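Local coordinates for protein Non-ribosomal peptide synthetase (Methanobrevibacter ruminantium, PDB 6VTJ) that forms the carrier and reductase part of an archaeal non-ribosomal peptide synthetase, probably releasing the carrier-bound product by reducing its thioester, at residues 237-242 with 300-305; 366-371 with 468-473; 401-406 with 479-484. All blocks are in the same frame, centred on the assembly; numbering follows the deposited sequence.

Contact 1: 237-242 with 300-305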
loop_
_atom_site.group_PDB
_atom_site.type_symbol
_atom_site.label_atom_id
_atom_site.label_comp_id
_atom_site.label_asym_id
_atom_site.label_seq_id
_atom_site.Cartn_x
_atom_site.Cartn_y
_atom_site.Cartn_z
ATOM N N GLY A 237 15.008 -5.228 0.458
ATOM C CA GLY A 237 15.431 -3.839 0.574
ATOM C C GLY A 237 15.420 -3.349 2.013
ATOM O O GLY A 237 16.295 -2.585 2.428
ATOM N N VAL A 238 14.432 -3.785 2.797
ATOM C CA VAL A 238 14.430 -3.467 4.221
ATOM C C VAL A 238 15.610 -4.141 4.923
ATOM O O VAL A 238 16.292 -3.527 5.755
ATOM C CB VAL A 238 13.083 -3.864 4.848
ATOM C CG1 VAL A 238 13.189 -3.881 6.346
ATOM C CG2 VAL A 238 11.986 -2.908 4.409
ATOM N N ILE A 239 15.872 -5.409 4.610
ATOM C CA ILE A 239 16.999 -6.089 5.244
ATOM C C ILE A 239 18.299 -5.362 4.930
ATOM O O ILE A 239 19.124 -5.124 5.817
ATOM C CB ILE A 239 17.041 -7.566 4.820
ATOM C CG1 ILE A 239 16.086 -8.360 5.717
ATOM C CG2 ILE A 239 18.476 -8.116 4.920
ATOM C CD1 ILE A 239 15.503 -9.596 5.098
ATOM N N ASN A 240 18.486 -4.966 3.674
ATOM C CA ASN A 240 19.682 -4.222 3.304
ATOM C C ASN A 240 19.776 -2.895 4.053
ATOM O O ASN A 240 20.863 -2.503 4.509
ATOM C CB ASN A 240 19.679 -3.993 1.794
ATOM C CG ASN A 240 19.747 -5.290 1.012
ATOM O OD1 ASN A 240 20.237 -6.310 1.505
ATOM N ND2 ASN A 240 19.246 -5.261 -0.213
ATOM N N GLY A 241 18.647 -2.179 4.187
ATOM C CA GLY A 241 18.680 -0.917 4.910
ATOM C C GLY A 241 18.985 -1.098 6.383
ATOM O O GLY A 241 19.687 -0.276 6.987
ATOM N N LEU A 242 18.501 -2.194 6.964
ATOM C CA LEU A 242 18.797 -2.513 8.351
ATOM C C LEU A 242 20.264 -2.853 8.536
ATOM O O LEU A 242 20.875 -2.452 9.530
ATOM C CB LEU A 242 17.929 -3.684 8.817
ATOM C CG LEU A 242 16.439 -3.422 8.986
ATOM C CD1 LEU A 242 15.670 -4.727 9.168
ATOM C CD2 LEU A 242 16.250 -2.501 10.167
ATOM N N GLU A 300 8.292 -5.859 8.736
ATOM C CA GLU A 300 8.091 -5.438 10.120
ATOM C C GLU A 300 8.830 -6.361 11.070
ATOM O O GLU A 300 9.473 -5.909 12.023
ATOM C CB GLU A 300 6.596 -5.411 10.466
ATOM C CG GLU A 300 5.842 -4.160 9.976
ATOM C CD GLU A 300 4.485 -3.950 10.649
ATOM O OE1 GLU A 300 4.254 -4.517 11.736
ATOM O OE2 GLU A 300 3.651 -3.191 10.102
ATOM N N ARG A 301 8.714 -7.668 10.843
ATOM C CA ARG A 301 9.395 -8.628 11.711
ATOM C C ARG A 301 10.910 -8.469 11.644
ATOM O O ARG A 301 11.592 -8.577 12.666
ATOM C CB ARG A 301 8.998 -10.050 11.337
ATOM C CG ARG A 301 9.463 -11.102 12.329
ATOM C CD ARG A 301 8.938 -12.469 11.915
ATOM N NE ARG A 301 9.689 -13.008 10.790
ATOM C CZ ARG A 301 9.484 -14.206 10.253
ATOM N NH1 ARG A 301 8.529 -15.005 10.721
ATOM N NH2 ARG A 301 10.238 -14.600 9.235
ATOM N N ALA A 302 11.462 -8.206 10.455
ATOM C CA ALA A 302 12.901 -7.950 10.374
ATOM C C ALA A 302 13.293 -6.705 11.170
ATOM O O ALA A 302 14.334 -6.684 11.863
ATOM C CB ALA A 302 13.326 -7.811 8.915
ATOM N N VAL A 303 12.474 -5.653 11.079
ATOM C CA VAL A 303 12.795 -4.406 11.762
ATOM C C VAL A 303 12.797 -4.625 13.273
ATOM O O VAL A 303 13.743 -4.245 13.980
ATOM C CB VAL A 303 11.809 -3.302 11.344
ATOM C CG1 VAL A 303 11.969 -2.089 12.245
ATOM C CG2 VAL A 303 11.996 -2.924 9.872
ATOM N N LEU A 304 11.753 -5.288 13.785
ATOM C CA LEU A 304 11.668 -5.535 15.226
ATOM C C LEU A 304 12.735 -6.531 15.707
ATOM O O LEU A 304 13.233 -6.407 16.836
ATOM C CB LEU A 304 10.260 -6.019 15.582
ATOM C CG LEU A 304 9.159 -4.950 15.472
ATOM C CD1 LEU A 304 7.742 -5.535 15.522
ATOM C CD2 LEU A 304 9.331 -3.912 16.572
ATOM N N GLN A 305 13.098 -7.522 14.883
ATOM C CA GLN A 305 14.231 -8.385 15.205
ATOM C C GLN A 305 15.506 -7.574 15.440
ATOM O O GLN A 305 16.183 -7.725 16.475
ATOM C CB GLN A 305 14.428 -9.384 14.069
ATOM C CG GLN A 305 15.497 -10.434 14.323
ATOM C CD GLN A 305 15.595 -11.402 13.164
ATOM O OE1 GLN A 305 14.619 -12.072 12.818
ATOM N NE2 GLN A 305 16.763 -11.458 12.532
#
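Leu242 lies over one face of a flat group of the partner helix, the peptide joining Ala302 to Val303; none of the side chains that touch is itself planar. Leu242 CD1 is 3.6 Å from Ala302 O and 3.8 Å from Val303 N, so it covers the amide from above. The first torsion of Leu242 sets CG anti to its own carbonyl carbon (chi1 -70°), on a CB that points at helix 291-308. The same CD1 also meets the beta carbon, Ala302 CB, at 3.9 Å.

A second point of contact is between two valines. Val238 CG1 stands anti to the backbone N and reaches Val303 CG2 at 3.8 Å, the two side chains crossing at about a right angle. Ile239 contributes less, with CG1 at 4.3 Å from Ala302 CB.

The two short helical segments run nearly parallel, 16° apart, with axes 9.7 Å from each other. Helices 229-246 and 291-308 precede the neighbouring parallel strands 252-258 and 313-322, the repeated beta-alpha-beta crossover of a Rossmann-type fold. Beneath them, Val238 and Leu242 rest on Tyr253, and Val303 on Val313 and Ile315.

Every cross-contact is apolar or methyl-to-amide, so the cohesion comes from dispersion and burial of hydrocarbon. The small Ala302 lets Leu242 come up against the backbone, while the polar groups of Glu300 turn elsewhere, to Arg317 and Ser257.

Contact 2: 366-371 with 468-473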
loop_
_atom_site.group_PDB
_atom_site.type_symbol
_atom_site.label_atom_id
_atom_site.label_comp_id
_atom_site.label_asym_id
_atom_site.label_seq_id
_atom_site.Cartn_x
_atom_site.Cartn_y
_atom_site.Cartn_z
ATOM N N ILE A 366 -1.899 13.109 2.111
ATOM C CA ILE A 366 -0.481 12.749 1.983
ATOM C C ILE A 366 0.439 13.785 2.631
ATOM O O ILE A 366 1.523 13.434 3.143
ATOM C CB ILE A 366 -0.130 12.519 0.496
ATOM C CG1 ILE A 366 1.206 11.792 0.336
ATOM C CG2 ILE A 366 -0.037 13.830 -0.225
ATOM C CD1 ILE A 366 1.248 10.388 0.856
ATOM N N ASP A 367 0.045 15.064 2.626
ATOM C CA ASP A 367 0.898 16.061 3.269
ATOM C C ASP A 367 0.863 15.890 4.780
ATOM O O ASP A 367 1.891 16.014 5.455
ATOM C CB ASP A 367 0.517 17.501 2.848
ATOM C CG ASP A 367 -0.997 17.763 2.782
ATOM O OD1 ASP A 367 -1.823 16.830 2.898
ATOM O OD2 ASP A 367 -1.370 18.941 2.576
ATOM N N TYR A 368 -0.295 15.508 5.319
ATOM C CA TYR A 368 -0.355 15.236 6.742
ATOM C C TYR A 368 0.231 13.870 7.100
ATOM O O TYR A 368 0.798 13.732 8.189
ATOM C CB TYR A 368 -1.790 15.413 7.232
ATOM C CG TYR A 368 -2.073 16.880 7.441
ATOM C CD1 TYR A 368 -2.323 17.714 6.359
ATOM C CD2 TYR A 368 -2.052 17.444 8.716
ATOM C CE1 TYR A 368 -2.559 19.053 6.540
ATOM C CE2 TYR A 368 -2.286 18.792 8.906
ATOM C CZ TYR A 368 -2.536 19.589 7.819
ATOM O OH TYR A 368 -2.764 20.924 8.004
ATOM N N VAL A 369 0.170 12.869 6.203
ATOM C CA VAL A 369 0.909 11.634 6.464
ATOM C C VAL A 369 2.386 11.942 6.637
ATOM O O VAL A 369 3.031 11.464 7.578
ATOM C CB VAL A 369 0.700 10.598 5.347
ATOM C CG1 VAL A 369 1.556 9.374 5.624
ATOM C CG2 VAL A 369 -0.751 10.196 5.256
ATOM N N ALA A 370 2.944 12.756 5.733
ATOM C CA ALA A 370 4.379 13.049 5.815
ATOM C C ALA A 370 4.725 13.849 7.077
ATOM O O ALA A 370 5.739 13.568 7.743
ATOM C CB ALA A 370 4.834 13.794 4.557
ATOM N N LYS A 371 3.905 14.850 7.418
ATOM C CA LYS A 371 4.106 15.555 8.686
ATOM C C LYS A 371 4.087 14.595 9.872
ATOM O O LYS A 371 4.920 14.699 10.777
ATOM C CB LYS A 371 3.037 16.627 8.886
ATOM C CG LYS A 371 3.127 17.808 7.947
ATOM C CD LYS A 371 2.160 18.885 8.389
ATOM C CE LYS A 371 1.767 19.801 7.247
ATOM N NZ LYS A 371 0.841 20.869 7.746
ATOM N N ASP A 468 -2.910 17.227 14.897
ATOM C CA ASP A 468 -4.261 16.689 14.791
ATOM C C ASP A 468 -4.563 16.438 13.314
ATOM O O ASP A 468 -4.068 17.160 12.438
ATOM C CB ASP A 468 -5.318 17.648 15.376
ATOM C CG ASP A 468 -5.435 17.568 16.898
ATOM O OD1 ASP A 468 -4.634 16.890 17.537
ATOM O OD2 ASP A 468 -6.365 18.188 17.471
ATOM N N TRP A 469 -5.381 15.404 13.027
ATOM C CA TRP A 469 -5.687 15.175 11.610
ATOM C C TRP A 469 -6.786 16.131 11.133
ATOM O O TRP A 469 -7.774 16.334 11.835
ATOM C CB TRP A 469 -6.136 13.736 11.373
ATOM C CG TRP A 469 -5.023 12.698 11.399
ATOM C CD1 TRP A 469 -4.621 11.954 12.475
ATOM C CD2 TRP A 469 -4.188 12.304 10.306
ATOM N NE1 TRP A 469 -3.590 11.121 12.113
ATOM C CE2 TRP A 469 -3.321 11.306 10.779
ATOM C CE3 TRP A 469 -4.102 12.686 8.962
ATOM C CZ2 TRP A 469 -2.368 10.695 9.957
ATOM C CZ3 TRP A 469 -3.148 12.078 8.148
ATOM C CH2 TRP A 469 -2.299 11.094 8.652
ATOM N N PRO A 470 -6.656 16.717 9.939
ATOM C CA PRO A 470 -7.751 17.532 9.411
ATOM C C PRO A 470 -8.868 16.655 8.890
ATOM O O PRO A 470 -8.630 15.621 8.263
ATOM C CB PRO A 470 -7.101 18.318 8.267
ATOM C CG PRO A 470 -5.979 17.499 7.825
ATOM C CD PRO A 470 -5.489 16.709 9.034
ATOM N N GLU A 471 -10.097 17.097 9.118
ATOM C CA GLU A 471 -11.253 16.338 8.673
ATOM C C GLU A 471 -11.312 16.295 7.153
ATOM O O GLU A 471 -11.037 17.285 6.471
ATOM C CB GLU A 471 -12.529 16.961 9.222
ATOM C CG GLU A 471 -12.635 16.839 10.718
ATOM C CD GLU A 471 -14.023 16.453 11.179
ATOM O OE1 GLU A 471 -14.184 15.309 11.676
ATOM O OE2 GLU A 471 -14.948 17.299 11.042
ATOM N N ALA A 472 -11.665 15.133 6.618
ATOM C CA ALA A 472 -11.926 14.996 5.186
ATOM C C ALA A 472 -13.370 15.419 4.922
ATOM O O ALA A 472 -14.246 14.606 4.621
ATOM C CB ALA A 472 -11.664 13.572 4.712
ATOM N N ASP A 473 -13.617 16.724 5.080
ATOM C CA ASP A 473 -14.939 17.291 4.847
ATOM C C ASP A 473 -15.227 17.433 3.346
ATOM O O ASP A 473 -14.382 17.147 2.480
ATOM C CB ASP A 473 -15.083 18.637 5.554
ATOM C CG ASP A 473 -13.968 19.614 5.206
ATOM O OD1 ASP A 473 -13.314 19.452 4.156
ATOM O OD2 ASP A 473 -13.727 20.537 6.000
#
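Tyr368 and Pro470 make the most intimate meeting: the proline ring stands on its CG-CD edge over one face of the tyrosine. Pro470 CG stands 3.8 Å from the centroid of the Tyr368 ring and only 3° off its normal, which satisfies a CH-pi contact over the centre. The neighbouring Pro470 CD comes down nearer the rim, 3.5 Å from Tyr368 CD2. Trp469 takes the base of the same side chain: its benzo-ring atom CZ3 is 3.7 Å from Tyr368 CB. One residue further along the helix, Val369 CG2 meets Trp469 CH2 at 3.8 Å, in the plane of the indole at its edge. Trp469 CB points away from the helix, yet the length of the indole carries its far end back to it.

The next shell is likely to position both partners. On the helix side, Asp367 OD1 lies in plane at the edge of the Tyr368 ring and accepts a weak bond from Tyr368 N at 3.2 Å; this oxygen also takes Tyr325 N. On the loop side, Pro470 O receives Gln365 NE2 and Asn390 ND2, while Phe467 meets the Trp469 indole edge-to-face. Further on, Ala472 centres an inverse gamma turn, and Asp473 is the N-cap of helix 474-485, its OD1 bonded to Tyr476 N.

The contact thus joins the start of helix 366-376, directly after strand 360-365, to the connection between helices 456-464 and 474-485. Across it the chemistry is aromatic and aliphatic; the polar bonds lie behind it. The C-H groups of Pro470 CD, bonded to the amide nitrogen, are probably slightly electropositive, which would favour their place over the tyrosine pi cloud beside CG.

Contact 3: 401-406 with 479-484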
loop_
_atom_site.group_PDB
_atom_site.type_symbol
_atom_site.label_atom_id
_atom_site.label_comp_id
_atom_site.label_asym_id
_atom_site.label_seq_id
_atom_site.Cartn_x
_atom_site.Cartn_y
_atom_site.Cartn_z
ATOM N N ASP A 401 -21.892 11.752 -1.496
ATOM C CA ASP A 401 -22.465 13.087 -1.365
ATOM C C ASP A 401 -21.584 14.116 -2.048
ATOM O O ASP A 401 -22.088 15.011 -2.740
ATOM C CB ASP A 401 -22.666 13.463 0.105
ATOM C CG ASP A 401 -23.804 12.687 0.766
ATOM O OD1 ASP A 401 -24.539 11.963 0.051
ATOM O OD2 ASP A 401 -23.935 12.770 2.012
ATOM N N ALA A 402 -20.259 13.998 -1.872
ATOM C CA ALA A 402 -19.346 14.905 -2.575
ATOM C C ALA A 402 -19.381 14.696 -4.094
ATOM O O ALA A 402 -19.360 15.663 -4.865
ATOM C CB ALA A 402 -17.925 14.725 -2.047
ATOM N N LEU A 403 -19.406 13.443 -4.546
ATOM C CA LEU A 403 -19.402 13.190 -5.985
ATOM C C LEU A 403 -20.684 13.689 -6.645
ATOM O O LEU A 403 -20.653 14.192 -7.770
ATOM C CB LEU A 403 -19.216 11.706 -6.262
ATOM C CG LEU A 403 -17.768 11.250 -6.358
ATOM C CD1 LEU A 403 -17.746 9.745 -6.569
ATOM C CD2 LEU A 403 -17.046 11.997 -7.480
ATOM N N ASN A 404 -21.821 13.581 -5.963
ATOM C CA ASN A 404 -23.077 13.987 -6.589
ATOM C C ASN A 404 -23.201 15.497 -6.791
ATOM O O ASN A 404 -24.116 15.930 -7.501
ATOM C CB ASN A 404 -24.265 13.477 -5.773
ATOM C CG ASN A 404 -24.606 12.052 -6.097
ATOM O OD1 ASN A 404 -24.155 11.517 -7.107
ATOM N ND2 ASN A 404 -25.408 11.419 -5.248
ATOM N N THR A 405 -22.332 16.316 -6.193
ATOM C CA THR A 405 -22.384 17.737 -6.531
ATOM C C THR A 405 -21.897 18.007 -7.951
ATOM O O THR A 405 -22.075 19.122 -8.452
ATOM C CB THR A 405 -21.580 18.576 -5.530
ATOM O OG1 THR A 405 -20.179 18.361 -5.733
ATOM C CG2 THR A 405 -21.949 18.213 -4.106
ATOM N N TYR A 406 -21.310 17.017 -8.616
ATOM C CA TYR A 406 -20.974 17.120 -10.030
ATOM C C TYR A 406 -22.105 16.664 -10.941
ATOM O O TYR A 406 -21.924 16.645 -12.160
ATOM C CB TYR A 406 -19.705 16.310 -10.331
ATOM C CG TYR A 406 -18.548 16.730 -9.463
ATOM C CD1 TYR A 406 -17.819 17.880 -9.753
ATOM C CD2 TYR A 406 -18.207 16.004 -8.332
ATOM C CE1 TYR A 406 -16.778 18.290 -8.942
ATOM C CE2 TYR A 406 -17.166 16.407 -7.513
ATOM C CZ TYR A 406 -16.456 17.543 -7.825
ATOM O OH TYR A 406 -15.422 17.925 -7.018
ATOM N N ARG A 479 -11.962 19.386 -3.434
ATOM C CA ARG A 479 -10.598 19.609 -3.901
ATOM C C ARG A 479 -10.068 18.342 -4.545
ATOM O O ARG A 479 -9.565 18.362 -5.679
ATOM C CB ARG A 479 -9.683 20.052 -2.749
ATOM C CG ARG A 479 -9.995 21.440 -2.177
ATOM C CD ARG A 479 -8.796 22.046 -1.466
ATOM N NE ARG A 479 -8.529 21.420 -0.172
ATOM C CZ ARG A 479 -9.307 21.549 0.901
ATOM N NH1 ARG A 479 -10.408 22.290 0.849
ATOM N NH2 ARG A 479 -8.982 20.943 2.036
ATOM N N LEU A 480 -10.280 17.209 -3.869
ATOM C CA LEU A 480 -9.737 15.947 -4.356
ATOM C C LEU A 480 -10.354 15.606 -5.702
ATOM O O LEU A 480 -9.645 15.342 -6.691
ATOM C CB LEU A 480 -10.009 14.846 -3.326
ATOM C CG LEU A 480 -9.485 13.429 -3.564
ATOM C CD1 LEU A 480 -9.280 12.741 -2.242
ATOM C CD2 LEU A 480 -10.463 12.631 -4.438
ATOM N N PHE A 481 -11.677 15.704 -5.781
ATOM C CA PHE A 481 -12.319 15.300 -7.014
ATOM C C PHE A 481 -12.063 16.325 -8.108
ATOM O O PHE A 481 -11.898 15.939 -9.275
ATOM C CB PHE A 481 -13.811 15.046 -6.768
ATOM C CG PHE A 481 -14.069 13.795 -5.962
ATOM C CD1 PHE A 481 -13.458 12.610 -6.304
ATOM C CD2 PHE A 481 -14.869 13.829 -4.834
ATOM C CE1 PHE A 481 -13.666 11.465 -5.562
ATOM C CE2 PHE A 481 -15.087 12.693 -4.087
ATOM C CZ PHE A 481 -14.486 11.505 -4.451
ATOM N N ASP A 482 -11.909 17.610 -7.747
ATOM C CA ASP A 482 -11.624 18.586 -8.795
ATOM C C ASP A 482 -10.335 18.203 -9.492
ATOM O O ASP A 482 -10.255 18.195 -10.732
ATOM C CB ASP A 482 -11.503 19.994 -8.224
ATOM C CG ASP A 482 -12.846 20.621 -7.892
ATOM O OD1 ASP A 482 -13.904 20.007 -8.135
ATOM O OD2 ASP A 482 -12.831 21.752 -7.366
ATOM N N TYR A 483 -9.346 17.785 -8.701
ATOM C CA TYR A 483 -8.067 17.446 -9.298
ATOM C C TYR A 483 -8.246 16.293 -10.274
ATOM O O TYR A 483 -7.830 16.372 -11.440
ATOM C CB TYR A 483 -7.053 17.115 -8.204
ATOM C CG TYR A 483 -5.723 16.721 -8.753
ATOM C CD1 TYR A 483 -4.831 17.683 -9.203
ATOM C CD2 TYR A 483 -5.350 15.383 -8.839
ATOM C CE1 TYR A 483 -3.600 17.325 -9.719
ATOM C CE2 TYR A 483 -4.120 15.015 -9.365
ATOM C CZ TYR A 483 -3.254 15.999 -9.802
ATOM O OH TYR A 483 -2.029 15.646 -10.314
ATOM N N LEU A 484 -8.937 15.241 -9.837
ATOM C CA LEU A 484 -9.066 14.090 -10.718
ATOM C C LEU A 484 -9.924 14.443 -11.923
ATOM O O LEU A 484 -9.714 13.914 -13.017
ATOM C CB LEU A 484 -9.647 12.902 -9.965
ATOM C CG LEU A 484 -8.811 12.346 -8.816
ATOM C CD1 LEU A 484 -9.695 11.444 -7.975
ATOM C CD2 LEU A 484 -7.584 11.605 -9.308
#
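Phe481 and Leu403 supply the main apolar contact, a methyl group set over an aromatic face. Leu403 CD2 is 3.6 Å from the centroid of the Phe481 ring and 5° off the normal, a CH-pi contact over the centre. Ala402 adds a contact at the edge of that ring, its CB 4.0 Å from Phe481 CE2. The first torsion places Phe481 CG anti to the carbonyl carbon, on a CB already directed at the other segment. Outside these segments, Leu403 is further packed by Ile343 and Phe490.

Tyr406 belongs to both kinds of interaction. Its ring crosses the Phe481 side chain at about a right angle, with Tyr406 CE2 at 3.7 Å from Phe481 CB and Tyr406 OH at 3.3 Å from the same carbon.

The polar part is one hydrogen bond, given by Tyr406 OH to Asp482 OD1 at 2.8 Å. The oxygen lies in the plane of the phenol, but the donor comes from above the carboxylate plane, 41° out of it, with the two flat groups 76° apart. Within its own segment Tyr406 is positioned by its backbone: Tyr406 N bonds Leu403 O at 3.0 Å, and Thr405 OG1, bonded to Ala402 O, sits over one face of the phenol toward its rim.

An alanine at Phe481 would probably leave Leu403 CD2 without its aromatic seat and open a gap beside Ala402, though CB would still face Tyr406. Helix 396-403 and the C-terminal helix 474-485 are joined by a buried aromatic-aliphatic contact, flanked by a hydrogen bond to an exposed carboxylate, whose charge is likely to strengthen it.

Contact 1 comes first along the chain and closes before the others open, whereas contacts 2 and 3 alternate their segments. The centres of contacts 1 and 2 are about 27 Å apart, those of 2 and 3 about 18 Å, and those of 1 and 3 about 40 Å, on opposite sides of the chain's centre. Strand 313-322 lies beneath side chains of both contacts 1 and 2, in the latter through Val318 and Leu321 against Val369. Contacts 2 and 3 share the run from the loop 468-473 into helix 474-485. Contact 1 thus lies within the Rossmann-type core, while the other two fasten the chain's C-terminal part to it and to helix 396-403.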